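Long-range contacts in Exo-alpha-sialidase (Clostridium perfringens, PDB 2VO8), which probably removes terminal sialic acids as a family 33 glycoside hydrolase and, through the cohesin module described here, probably binds dockerin modules of partner toxins with high affinity: residues T7-S12 against E33-D38; S12-N17 against L112-A117; S43-F48 against T116-A121; F48-E53 against V99-K104; I81-L86 against S94-V99. All blocks are in the same frame, centred on the assembly; numbering follows the deposited sequence.

Interaction 1. Residues T7-S12 against E33-D38; sequences TTVGNS and EGLNGD
Val9 and Asn36 are joined through the backbone near the start of the modelled chain, in the cohesin module. Asn36 N donates to Val9 O at 2.9 Å. Further along, Asn11 and Glu33 form an antiparallel hydrogen-bonded pair. Asn11 N reaches Glu33 O at 3.0 Å. The return bond, Glu33 N to Asn11 O at 2.9 Å, is more bent, with 135° at the hydrogen.

The tight part lies around Gly10 and Leu35. Gly10 has no CB, and Leu35 CD2 rests directly on Gly10 CA at 3.8 Å. The other methyl, Leu35 CD1, meets Val9 O at 3.5 Å and Val9 CG2 at 3.9 Å. Leu35 CA also points its hydrogen at Val9 O, which thus takes an N-H and a weaker C-H.

The outer side is looser. Asn36 CG stands anti to the carbonyl carbon (chi1 -71°), and the Asn36 and Val9 side chains cross at about a right angle. Asn36 ND2 lies 3.6 Å from Val9 CA. The Asn11 and Glu33 side chains run side by side on this partly exposed side.

Val9 and Gly10 also bond through their backbones to Asp128 and Glu130 of strand 126-139, and Gly34 N is held by Asp93. The segment 7-12 is therefore gripped by two neighbours. Three backbone hydrogen bonds join 7-12 to 33-38, and the apolar contact of Leu35 with Val9 and Gly10 adds to them on one side, so the join combines main-chain bonding with a small greasy patch.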
# COMPACT_ATOMS: atom_id res chain seq x y z
N THR A 7 -2.11 -7.30 -19.60
CA THR A 7 -1.26 -6.11 -19.32
C THR A 7 -1.92 -5.36 -18.14
O THR A 7 -2.52 -6.05 -17.29
CB THR A 7 -1.01 -5.26 -20.58
OG1 THR A 7 -2.24 -5.03 -21.29
CG2 THR A 7 -0.00 -5.95 -21.52
N THR A 8 -1.80 -4.02 -18.07
CA THR A 8 -2.11 -3.20 -16.87
C THR A 8 -2.85 -1.91 -17.21
O THR A 8 -2.78 -1.42 -18.34
CB THR A 8 -0.81 -2.79 -16.10
OG1 THR A 8 0.03 -1.95 -16.93
CG2 THR A 8 -0.07 -4.02 -15.62
N VAL A 9 -3.56 -1.35 -16.24
CA VAL A 9 -4.38 -0.17 -16.44
C VAL A 9 -3.83 1.07 -15.73
O VAL A 9 -4.33 2.18 -15.90
CB VAL A 9 -5.88 -0.48 -16.07
CG1 VAL A 9 -6.46 -1.65 -16.95
CG2 VAL A 9 -6.07 -0.81 -14.60
N GLY A 10 -2.76 0.90 -14.95
CA GLY A 10 -2.21 2.02 -14.22
C GLY A 10 -1.06 1.52 -13.36
O GLY A 10 -0.69 0.37 -13.47
N ASN A 11 -0.52 2.41 -12.55
CA ASN A 11 0.56 2.09 -11.62
C ASN A 11 0.12 2.10 -10.15
O ASN A 11 -0.59 3.01 -9.72
CB ASN A 11 1.66 3.11 -11.74
CG ASN A 11 2.23 3.18 -13.18
OD1 ASN A 11 2.49 4.27 -13.70
ND2 ASN A 11 2.43 2.04 -13.78
N SER A 12 0.64 1.14 -9.39
CA SER A 12 0.57 1.26 -7.90
C SER A 12 1.64 2.25 -7.44
O SER A 12 2.65 2.42 -8.13
CB SER A 12 0.74 -0.11 -7.22
OG SER A 12 2.00 -0.71 -7.46
N GLU A 33 -1.60 5.69 -9.63
CA GLU A 33 -1.13 6.82 -10.44
C GLU A 33 -1.23 6.44 -11.92
O GLU A 33 -1.17 5.28 -12.28
CB GLU A 33 0.31 7.20 -10.06
CG GLU A 33 0.94 8.37 -10.85
CD GLU A 33 1.52 7.94 -12.20
OE1 GLU A 33 1.91 6.78 -12.35
OE2 GLU A 33 1.55 8.78 -13.13
N GLY A 34 -1.51 7.44 -12.75
CA GLY A 34 -1.54 7.24 -14.20
C GLY A 34 -2.56 6.24 -14.71
O GLY A 34 -2.31 5.54 -15.68
N LEU A 35 -3.72 6.15 -14.06
CA LEU A 35 -4.76 5.24 -14.52
C LEU A 35 -5.25 5.66 -15.92
O LEU A 35 -5.28 6.86 -16.23
CB LEU A 35 -5.95 5.21 -13.55
CG LEU A 35 -5.89 4.11 -12.50
CD1 LEU A 35 -6.37 2.74 -13.07
CD2 LEU A 35 -4.44 4.02 -11.93
N ASN A 36 -5.61 4.65 -16.72
CA ASN A 36 -6.17 4.84 -18.06
C ASN A 36 -7.41 5.69 -17.93
O ASN A 36 -8.17 5.52 -16.98
CB ASN A 36 -6.53 3.49 -18.71
CG ASN A 36 -5.31 2.67 -19.12
OD1 ASN A 36 -4.16 3.16 -19.11
ND2 ASN A 36 -5.55 1.41 -19.48
N GLY A 37 -7.62 6.61 -18.88
CA GLY A 37 -8.71 7.59 -18.75
C GLY A 37 -10.11 7.00 -18.67
O GLY A 37 -10.98 7.54 -18.00
N ASP A 38 -10.31 5.87 -19.36
CA ASP A 38 -11.58 5.14 -19.39
C ASP A 38 -11.71 4.08 -18.31
O ASP A 38 -12.64 3.28 -18.36
CB ASP A 38 -11.70 4.41 -20.72
CG ASP A 38 -10.66 3.32 -20.87
OD1 ASP A 38 -11.00 2.21 -21.32
OD2 ASP A 38 -9.48 3.58 -20.52

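Interaction 2. Residues S12-N17 against L112-A117; sequences STIKVN and LGLTTA
Inside the cohesin beta sandwich, Ile14 of strand 10-15 packs on Leu112 of strand 107-121. The short strands 12-15 and 112-114 run nearly antiparallel, at 166°. Their axes are 8.2 Å apart and no hydrogen bond links the segments. Side chains bridge the distance, touching each other and the opposite backbone.

Ile14 CG1 is anti to the backbone N (chi1 171°). Beyond it, Ile14 CD1 comes down on Leu112, 3.8 Å from Leu112 CB and 3.6 Å from Leu112 O. The two side chains cross at about a right angle. Val16 crosses Leu112 in the same manner, with Val16 CG2 at 4.1 Å from Leu112 CD1.

Leu114 works from the other end. One methyl, CD1, meets Ser12, Thr13 and Ile14. Leu114 CD1 is 3.6 Å from Thr13 O. Leu30 and Phe48 pack around both Ile14 and Leu114.

The chain turns a corner at Thr115, and Ala117 then returns to face Ser12. The buried Ser12 hydroxyl is satisfied by Glu130 O and Ser132 OG. Its carbon does the packing: Ser12 CB touches Leu114 CD1 at 3.8 Å and Ala117 CB at 3.7 Å.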
# COMPACT_ATOMS: atom_id res chain seq x y z
N SER A 12 0.64 1.14 -9.39
CA SER A 12 0.57 1.26 -7.90
C SER A 12 1.64 2.25 -7.44
O SER A 12 2.65 2.42 -8.13
CB SER A 12 0.74 -0.11 -7.22
OG SER A 12 2.00 -0.71 -7.46
N THR A 13 1.45 2.87 -6.28
CA THR A 13 2.40 3.80 -5.70
C THR A 13 2.64 3.41 -4.27
O THR A 13 1.73 2.92 -3.61
CB THR A 13 1.92 5.26 -5.75
OG1 THR A 13 0.69 5.42 -5.01
CG2 THR A 13 1.74 5.73 -7.22
N ILE A 14 3.89 3.54 -3.83
CA ILE A 14 4.21 3.46 -2.39
C ILE A 14 5.18 4.60 -2.07
O ILE A 14 6.20 4.73 -2.74
CB ILE A 14 4.72 2.05 -1.98
CG1 ILE A 14 5.28 2.04 -0.54
CG2 ILE A 14 5.73 1.44 -2.95
CD1 ILE A 14 5.43 0.58 0.03
N LYS A 15 4.83 5.41 -1.08
CA LYS A 15 5.59 6.59 -0.68
C LYS A 15 5.96 6.40 0.78
O LYS A 15 5.10 6.09 1.61
CB LYS A 15 4.86 7.89 -0.89
CG LYS A 15 4.70 8.29 -2.35
CD LYS A 15 4.13 9.71 -2.54
CE LYS A 15 2.70 9.84 -2.09
NZ LYS A 15 1.75 9.10 -2.95
N VAL A 16 7.25 6.49 1.04
CA VAL A 16 7.76 6.30 2.39
C VAL A 16 9.09 7.01 2.49
O VAL A 16 9.85 7.17 1.48
CB VAL A 16 7.86 4.77 2.73
CG1 VAL A 16 8.67 4.09 1.76
CG2 VAL A 16 8.43 4.50 4.20
N ASN A 17 9.41 7.48 3.69
CA ASN A 17 10.66 8.16 3.90
C ASN A 17 11.78 7.13 3.65
O ASN A 17 11.59 5.94 3.84
CB ASN A 17 10.79 8.67 5.36
CG ASN A 17 9.84 9.81 5.69
OD1 ASN A 17 9.41 10.59 4.81
ND2 ASN A 17 9.53 9.93 6.99
N LEU A 112 9.90 -2.44 1.35
CA LEU A 112 8.45 -2.43 1.47
C LEU A 112 7.87 -2.53 0.04
O LEU A 112 8.13 -1.66 -0.77
CB LEU A 112 8.01 -1.17 2.16
CG LEU A 112 8.76 -0.89 3.49
CD1 LEU A 112 8.40 0.43 4.04
CD2 LEU A 112 8.53 -2.12 4.46
N GLY A 113 7.20 -3.65 -0.22
CA GLY A 113 6.75 -4.04 -1.56
C GLY A 113 5.26 -4.23 -1.73
O GLY A 113 4.54 -4.58 -0.81
N LEU A 114 4.80 -4.04 -2.96
CA LEU A 114 3.45 -4.40 -3.34
C LEU A 114 3.60 -5.49 -4.39
O LEU A 114 4.04 -5.21 -5.53
CB LEU A 114 2.69 -3.16 -3.85
CG LEU A 114 2.45 -1.96 -2.92
CD1 LEU A 114 1.84 -0.66 -3.59
CD2 LEU A 114 1.51 -2.32 -1.70
N THR A 115 3.28 -6.73 -4.01
CA THR A 115 3.49 -7.87 -4.90
C THR A 115 2.23 -8.28 -5.69
O THR A 115 2.29 -9.13 -6.57
CB THR A 115 4.04 -9.09 -4.13
OG1 THR A 115 3.18 -9.38 -3.01
CG2 THR A 115 5.42 -8.81 -3.61
N THR A 116 1.11 -7.68 -5.29
CA THR A 116 -0.21 -7.74 -5.95
C THR A 116 -0.75 -6.32 -5.87
O THR A 116 -0.62 -5.62 -4.81
CB THR A 116 -1.14 -8.76 -5.27
OG1 THR A 116 -0.62 -10.10 -5.44
CG2 THR A 116 -2.63 -8.70 -5.79
N ALA A 117 -1.32 -5.85 -6.99
CA ALA A 117 -1.91 -4.51 -7.06
C ALA A 117 -2.93 -4.54 -8.20
O ALA A 117 -2.57 -4.78 -9.34
CB ALA A 117 -0.88 -3.47 -7.30

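Interaction 3. Residues S43-F48 against T116-A121; sequences SAEYLF and TALVGA
Glu45 and Leu118 form an antiparallel hydrogen-bonded pair in the cohesin beta sandwich. Strands 41-49 and 107-121 are neighbours in the sheet that, as in other cohesins, is probably the dockerin-facing one.

Side chains alternate between two faces. Ser43, Glu45, Leu47, Thr116 and Leu118 share the more exposed face. Glu45 and Leu118 lie side by side and point the same way. Glu45 CG is anti to the backbone N (chi1 165°) and the chain beyond it is extended. Its acid end lies alongside a leucine methyl, with Glu45 OE1 3.8 Å from Leu118 CD1. Leu47 CB and Thr116 CB meet at 3.7 Å.

Ala44, Tyr46, Ala117 and Val119 point into the core. Ala44 CB touches Val119 CG1 at 4.1 Å. The Tyr46 ring approaches Ala117 CB obliquely, with Thr116 O at the ring edge, near its plane. Tyr46 OH makes a weak hydrogen bond to Gly31 O, across the sandwich.

Backbone bonds hold the pair. Glu45 N donates to Leu118 O at 2.9 Å and Leu118 N to Glu45 O at 3.0 Å. Gly120 N reaches Ser43 O at 2.9 Å, while the Ser43 N to Gly120 O bond is weak. Thr116 N is buried and has no partner in the model. At the Gly120 end, Ser43 OG lies over the glycine backbone, where there is no side chain in the way, with Ser43 OG 3.3 Å from Gly120 CA.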
# COMPACT_ATOMS: atom_id res chain seq x y z
N SER A 43 -12.51 0.11 -6.48
CA SER A 43 -11.89 -0.66 -5.38
C SER A 43 -10.46 -0.91 -5.77
O SER A 43 -10.16 -0.89 -6.97
CB SER A 43 -12.62 -2.00 -5.18
OG SER A 43 -12.65 -2.80 -6.33
N ALA A 44 -9.59 -1.13 -4.79
CA ALA A 44 -8.24 -1.62 -5.11
C ALA A 44 -7.88 -2.76 -4.16
O ALA A 44 -8.55 -2.97 -3.11
CB ALA A 44 -7.26 -0.50 -5.08
N GLU A 45 -6.84 -3.51 -4.52
CA GLU A 45 -6.34 -4.58 -3.66
C GLU A 45 -4.82 -4.70 -3.76
O GLU A 45 -4.27 -4.86 -4.85
CB GLU A 45 -6.99 -5.91 -4.02
CG GLU A 45 -6.28 -7.13 -3.45
CD GLU A 45 -7.01 -8.42 -3.75
OE1 GLU A 45 -8.11 -8.37 -4.34
OE2 GLU A 45 -6.49 -9.50 -3.39
N TYR A 46 -4.15 -4.61 -2.62
CA TYR A 46 -2.71 -4.87 -2.56
C TYR A 46 -2.42 -6.17 -1.83
O TYR A 46 -3.23 -6.67 -1.06
CB TYR A 46 -2.00 -3.71 -1.86
CG TYR A 46 -2.33 -2.35 -2.44
CD1 TYR A 46 -1.73 -1.91 -3.61
CD2 TYR A 46 -3.23 -1.51 -1.81
CE1 TYR A 46 -2.03 -0.67 -4.14
CE2 TYR A 46 -3.54 -0.26 -2.33
CZ TYR A 46 -2.93 0.15 -3.50
OH TYR A 46 -3.23 1.39 -4.03
N LEU A 47 -1.24 -6.73 -2.09
CA LEU A 47 -0.59 -7.61 -1.15
C LEU A 47 0.69 -6.86 -0.80
O LEU A 47 1.56 -6.63 -1.65
CB LEU A 47 -0.39 -9.05 -1.62
CG LEU A 47 0.14 -9.90 -0.43
CD1 LEU A 47 -0.93 -10.33 0.56
CD2 LEU A 47 1.00 -11.09 -0.90
N PHE A 48 0.71 -6.40 0.45
CA PHE A 48 1.76 -5.54 0.99
C PHE A 48 2.77 -6.43 1.70
O PHE A 48 2.39 -7.22 2.53
CB PHE A 48 1.20 -4.54 1.99
CG PHE A 48 2.27 -3.71 2.68
CD1 PHE A 48 2.83 -2.60 2.06
CD2 PHE A 48 2.72 -4.05 3.94
CE1 PHE A 48 3.80 -1.84 2.69
CE2 PHE A 48 3.66 -3.29 4.57
CZ PHE A 48 4.20 -2.20 3.98
N THR A 116 1.11 -7.68 -5.29
CA THR A 116 -0.21 -7.74 -5.95
C THR A 116 -0.75 -6.32 -5.87
O THR A 116 -0.62 -5.62 -4.81
CB THR A 116 -1.14 -8.76 -5.27
OG1 THR A 116 -0.62 -10.10 -5.44
CG2 THR A 116 -2.63 -8.70 -5.79
N ALA A 117 -1.32 -5.85 -6.99
CA ALA A 117 -1.91 -4.51 -7.06
C ALA A 117 -2.93 -4.54 -8.20
O ALA A 117 -2.57 -4.78 -9.34
CB ALA A 117 -0.88 -3.47 -7.30
N LEU A 118 -4.20 -4.40 -7.83
CA LEU A 118 -5.33 -4.64 -8.77
C LEU A 118 -6.34 -3.55 -8.49
O LEU A 118 -6.39 -3.04 -7.34
CB LEU A 118 -6.01 -5.97 -8.48
CG LEU A 118 -5.34 -7.32 -8.30
CD1 LEU A 118 -6.31 -8.24 -7.63
CD2 LEU A 118 -4.89 -7.90 -9.65
N VAL A 119 -7.17 -3.23 -9.49
CA VAL A 119 -8.34 -2.35 -9.30
C VAL A 119 -9.60 -3.04 -9.83
O VAL A 119 -9.55 -3.79 -10.80
CB VAL A 119 -8.19 -0.91 -9.90
CG1 VAL A 119 -7.12 -0.05 -9.17
CG2 VAL A 119 -7.90 -0.96 -11.41
N GLY A 120 -10.72 -2.82 -9.12
CA GLY A 120 -12.04 -3.20 -9.59
C GLY A 120 -12.61 -1.96 -10.20
O GLY A 120 -12.48 -0.85 -9.64
N ALA A 121 -13.25 -2.13 -11.35
CA ALA A 121 -13.64 -1.01 -12.18
C ALA A 121 -15.12 -1.08 -12.50
O ALA A 121 -15.80 -2.04 -12.14
CB ALA A 121 -12.82 -1.00 -13.47

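Interaction 4. Residues F48-E53 against V99-K104; sequences FEYNAE and VNLTPK
Phe48 and Val99 reach toward each other, tip to tip, in a CH-pi contact. Val99 CG1 sits over one face of the Phe48 ring, 4.3 Å from its centroid and 28° off the ring normal. The nearest ring atom is Phe48 CE2, at 3.8 Å from Val99 CG1.

Leu101 adds two apolar contacts, one with each methyl. Leu101 CD1 meets Phe48 CZ at 4.0 Å, from an oblique direction. Leu101 CD2 lies over one face of the Tyr50 ring, 4.2 Å above its plane and offset toward the rim. The Tyr50 hydroxyl bonds to Glu73.

These apolar contacts belong to the core of the cohesin beta sandwich. Strand 41-49 lies in one sheet and strand 95-103 in the facing one. The two segments run in nearly the same direction, 10° apart, without backbone bonding between them. Ile81 and Leu30 pack around Phe48 and Val99 respectively.

Polar contacts appear where the chains leave the core. Asn51 OD1 accepts from Glu53 N at 2.9 Å, an Asx turn. The carbonyl of Glu53 then meets the lysine. Lys104 NZ donates to Glu53 O at 3.1 Å, and Lys104 CE lies 3.4 Å from the same oxygen. The Lys104 chain bends at its last torsion, which sets NZ there. Lys104 and Glu53 are both exposed.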
# COMPACT_ATOMS: atom_id res chain seq x y z
N PHE A 48 0.71 -6.40 0.45
CA PHE A 48 1.76 -5.54 0.99
C PHE A 48 2.77 -6.43 1.70
O PHE A 48 2.39 -7.22 2.53
CB PHE A 48 1.20 -4.54 1.99
CG PHE A 48 2.27 -3.71 2.68
CD1 PHE A 48 2.83 -2.60 2.06
CD2 PHE A 48 2.72 -4.05 3.94
CE1 PHE A 48 3.80 -1.84 2.69
CE2 PHE A 48 3.66 -3.29 4.57
CZ PHE A 48 4.20 -2.20 3.98
N GLU A 49 4.05 -6.30 1.35
CA GLU A 49 5.07 -7.20 1.91
C GLU A 49 6.14 -6.39 2.61
O GLU A 49 6.51 -5.28 2.21
CB GLU A 49 5.64 -8.12 0.83
CG GLU A 49 4.58 -9.08 0.31
CD GLU A 49 5.16 -10.33 -0.29
OE1 GLU A 49 6.19 -10.83 0.23
OE2 GLU A 49 4.56 -10.84 -1.27
N TYR A 50 6.60 -6.96 3.73
CA TYR A 50 7.61 -6.33 4.55
C TYR A 50 8.30 -7.42 5.40
O TYR A 50 7.80 -8.54 5.52
CB TYR A 50 6.97 -5.30 5.46
CG TYR A 50 6.22 -5.89 6.63
CD1 TYR A 50 6.82 -5.97 7.90
CD2 TYR A 50 4.89 -6.32 6.49
CE1 TYR A 50 6.10 -6.47 8.99
CE2 TYR A 50 4.19 -6.84 7.57
CZ TYR A 50 4.80 -6.92 8.83
OH TYR A 50 4.09 -7.48 9.88
N ASN A 51 9.44 -7.05 5.94
CA ASN A 51 10.25 -7.99 6.69
C ASN A 51 9.74 -7.97 8.13
O ASN A 51 10.01 -7.01 8.85
CB ASN A 51 11.72 -7.64 6.57
CG ASN A 51 12.62 -8.48 7.47
OD1 ASN A 51 12.15 -9.42 8.17
ND2 ASN A 51 13.92 -8.18 7.42
N ALA A 52 9.01 -9.03 8.48
CA ALA A 52 8.34 -9.15 9.78
C ALA A 52 9.37 -9.23 10.93
O ALA A 52 9.03 -8.99 12.10
CB ALA A 52 7.41 -10.37 9.79
N GLU A 53 10.63 -9.53 10.61
CA GLU A 53 11.69 -9.49 11.66
C GLU A 53 12.12 -8.06 12.01
O GLU A 53 12.52 -7.76 13.15
CB GLU A 53 12.94 -10.29 11.24
CG GLU A 53 12.67 -11.75 10.97
CD GLU A 53 13.95 -12.53 10.73
OE1 GLU A 53 14.94 -11.95 10.26
OE2 GLU A 53 13.95 -13.75 11.03
N VAL A 99 -0.12 2.67 5.89
CA VAL A 99 0.35 1.50 6.65
C VAL A 99 1.36 1.99 7.70
O VAL A 99 2.38 2.57 7.37
CB VAL A 99 1.02 0.41 5.74
CG1 VAL A 99 1.47 -0.83 6.56
CG2 VAL A 99 0.13 -0.01 4.63
N ASN A 100 1.01 1.85 8.98
CA ASN A 100 1.81 2.42 10.06
C ASN A 100 2.65 1.27 10.65
O ASN A 100 2.12 0.22 10.99
CB ASN A 100 0.92 3.05 11.13
CG ASN A 100 1.69 3.89 12.08
OD1 ASN A 100 2.42 3.34 12.95
ND2 ASN A 100 1.62 5.22 11.91
N LEU A 101 3.96 1.48 10.66
CA LEU A 101 4.98 0.49 11.05
C LEU A 101 5.96 1.10 12.02
O LEU A 101 6.21 2.26 11.97
CB LEU A 101 5.76 0.00 9.82
CG LEU A 101 4.89 -0.75 8.80
CD1 LEU A 101 5.10 -0.19 7.37
CD2 LEU A 101 5.06 -2.21 8.82
N THR A 102 6.53 0.29 12.92
CA THR A 102 7.64 0.72 13.79
C THR A 102 8.81 -0.26 13.61
O THR A 102 8.63 -1.48 13.78
CB THR A 102 7.25 0.77 15.26
OG1 THR A 102 6.10 1.64 15.44
CG2 THR A 102 8.44 1.22 16.16
N PRO A 103 9.97 0.26 13.21
CA PRO A 103 11.12 -0.69 13.08
C PRO A 103 11.56 -1.20 14.43
O PRO A 103 11.41 -0.50 15.42
CB PRO A 103 12.22 0.15 12.42
CG PRO A 103 11.52 1.48 11.97
CD PRO A 103 10.35 1.64 12.87
N LYS A 104 12.04 -2.44 14.49
CA LYS A 104 12.58 -2.93 15.79
C LYS A 104 14.00 -3.45 15.69
O LYS A 104 14.54 -3.93 16.72
CB LYS A 104 11.64 -3.97 16.37
CG LYS A 104 11.45 -5.24 15.56
CD LYS A 104 10.50 -6.12 16.29
CE LYS A 104 10.22 -7.46 15.66
NZ LYS A 104 11.29 -8.52 15.90

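Interaction 5. Residues I81-L86 against S94-V99; sequences ILVASL and SDLVKV
Val83 on strand 78-85 packs against Leu96 and Val97 of strand 95-103. Its CB is directed at the facing strand, and from CB the two methyls part to meet different residues. Val83 CG1 is anti to the backbone N (chi1 -162°). It lies 4.2 Å from Leu96 CB, and the two side chains cross at about a right angle. Val83 CG2 goes the other way, anti to the carbonyl carbon. It meets Val97 CG2 at 3.5 Å, which is tighter than a usual contact between methyls.

Val97 CG2 is shared. It also touches Ile81 CG2, at 4.1 Å. The longer arm of Ile81 leads away from Val83, and Ile81 CD1 comes to 4.3 Å from Val99 CG2. The contact is thus a row of branched aliphatic side chains, with Ile81 and Val83 on one side and Leu96, Val97 and Val99 on the other.

All five residues are buried, and the contact across the segments is apolar. No hydrogen bond crosses between them. The strand axes are 8.1 Å apart and their directions differ by 141°. Leu30 packs on Ile81, Val97 and Val99. Tyr46 packs on Val83 and Leu96, and Ile60 on Val97 and Val99.

Leu96 and Val97 follow each other in sequence, yet both point inward. They sit together opposite Leu30 of strand 26-33, in a classic beta bulge. The arrangement is that of a beta sandwich, with two sheets packed face to face and a bulge placing two successive side chains in the core.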
# COMPACT_ATOMS: atom_id res chain seq x y z
N ILE A 81 -4.73 -6.38 1.58
CA ILE A 81 -5.35 -5.08 1.82
C ILE A 81 -6.40 -4.83 0.73
O ILE A 81 -6.08 -4.86 -0.47
CB ILE A 81 -4.36 -3.93 1.83
CG1 ILE A 81 -3.24 -4.20 2.86
CG2 ILE A 81 -5.08 -2.57 2.04
CD1 ILE A 81 -2.31 -3.14 2.95
N LEU A 82 -7.66 -4.69 1.17
CA LEU A 82 -8.79 -4.40 0.26
C LEU A 82 -9.23 -2.98 0.57
O LEU A 82 -9.59 -2.68 1.74
CB LEU A 82 -9.96 -5.36 0.51
CG LEU A 82 -9.67 -6.86 0.34
CD1 LEU A 82 -10.92 -7.77 0.61
CD2 LEU A 82 -9.15 -7.14 -1.05
N VAL A 83 -9.21 -2.12 -0.46
CA VAL A 83 -9.65 -0.72 -0.40
C VAL A 83 -10.93 -0.65 -1.25
O VAL A 83 -10.95 -1.11 -2.37
CB VAL A 83 -8.72 0.33 -1.12
CG1 VAL A 83 -9.05 1.72 -0.62
CG2 VAL A 83 -7.21 0.06 -1.01
N ALA A 84 -12.00 -0.06 -0.71
CA ALA A 84 -13.26 0.07 -1.48
C ALA A 84 -13.84 1.47 -1.33
O ALA A 84 -13.81 2.09 -0.25
CB ALA A 84 -14.27 -1.01 -1.09
N SER A 85 -14.37 1.99 -2.44
CA SER A 85 -15.05 3.25 -2.43
C SER A 85 -16.34 3.11 -1.60
O SER A 85 -16.99 2.06 -1.64
CB SER A 85 -15.47 3.63 -3.85
OG SER A 85 -16.02 4.93 -3.84
N LEU A 86 -16.71 4.19 -0.95
CA LEU A 86 -17.98 4.27 -0.25
C LEU A 86 -19.09 4.83 -1.16
O LEU A 86 -20.26 4.94 -0.75
CB LEU A 86 -17.80 5.13 1.00
CG LEU A 86 -16.92 4.48 2.06
CD1 LEU A 86 -16.81 5.41 3.28
CD2 LEU A 86 -17.36 3.11 2.49
N SER A 94 -4.86 9.09 -6.79
CA SER A 94 -5.13 9.21 -5.36
C SER A 94 -4.26 8.29 -4.48
O SER A 94 -3.88 7.22 -4.88
CB SER A 94 -6.63 9.02 -4.97
OG SER A 94 -7.43 8.36 -5.95
N ASP A 95 -4.01 8.76 -3.27
CA ASP A 95 -3.48 7.96 -2.20
C ASP A 95 -4.66 7.28 -1.48
O ASP A 95 -5.74 7.91 -1.27
CB ASP A 95 -2.62 8.83 -1.27
CG ASP A 95 -1.33 9.33 -1.97
OD1 ASP A 95 -1.03 8.84 -3.06
OD2 ASP A 95 -0.64 10.19 -1.42
N LEU A 96 -4.48 6.00 -1.17
CA LEU A 96 -5.58 5.14 -0.74
C LEU A 96 -5.43 4.56 0.69
O LEU A 96 -6.42 4.43 1.41
CB LEU A 96 -5.75 3.99 -1.73
CG LEU A 96 -6.16 4.36 -3.15
CD1 LEU A 96 -6.33 3.13 -3.99
CD2 LEU A 96 -7.51 5.14 -3.12
N VAL A 97 -4.20 4.24 1.10
CA VAL A 97 -3.99 3.48 2.34
C VAL A 97 -2.76 4.01 3.08
O VAL A 97 -1.77 4.37 2.43
CB VAL A 97 -3.78 1.99 2.07
CG1 VAL A 97 -3.55 1.20 3.47
CG2 VAL A 97 -4.89 1.40 1.22
N LYS A 98 -2.86 4.09 4.41
CA LYS A 98 -1.73 4.42 5.30
C LYS A 98 -1.37 3.13 6.03
O LYS A 98 -2.21 2.58 6.73
CB LYS A 98 -2.16 5.43 6.36
CG LYS A 98 -2.63 6.78 5.85
CD LYS A 98 -2.84 7.77 7.01
CE LYS A 98 -4.29 8.17 7.30
NZ LYS A 98 -4.23 9.57 7.89
N VAL A 99 -0.12 2.67 5.89
CA VAL A 99 0.35 1.50 6.65
C VAL A 99 1.36 1.99 7.70
O VAL A 99 2.38 2.57 7.37
CB VAL A 99 1.02 0.41 5.74
CG1 VAL A 99 1.47 -0.83 6.56
CG2 VAL A 99 0.13 -0.01 4.63

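In the fold
Interactions 2 and 5 are side-chain packing across the sandwich with no hydrogen bonds between their segments; all touching residues of interaction 5 are buried, while interaction 1 is only partly so. Interaction 3 is strand pairing within one sheet, and interaction 1 has backbone bonding at one end of the fold. Interaction 4 mixes an apolar core end with a polar loop end. Interactions 1 and 4 lie on opposite sides of the chain's centre, about 27 Å apart between centres. Ser12 serves interactions 1 and 2, Phe48 serves 3 and 4, and Val99 serves 4 and 5. Strand 107-121 carries both 2 and 3. A salt bridge from Lys15 to Asp95 ties interaction 2 to interaction 5.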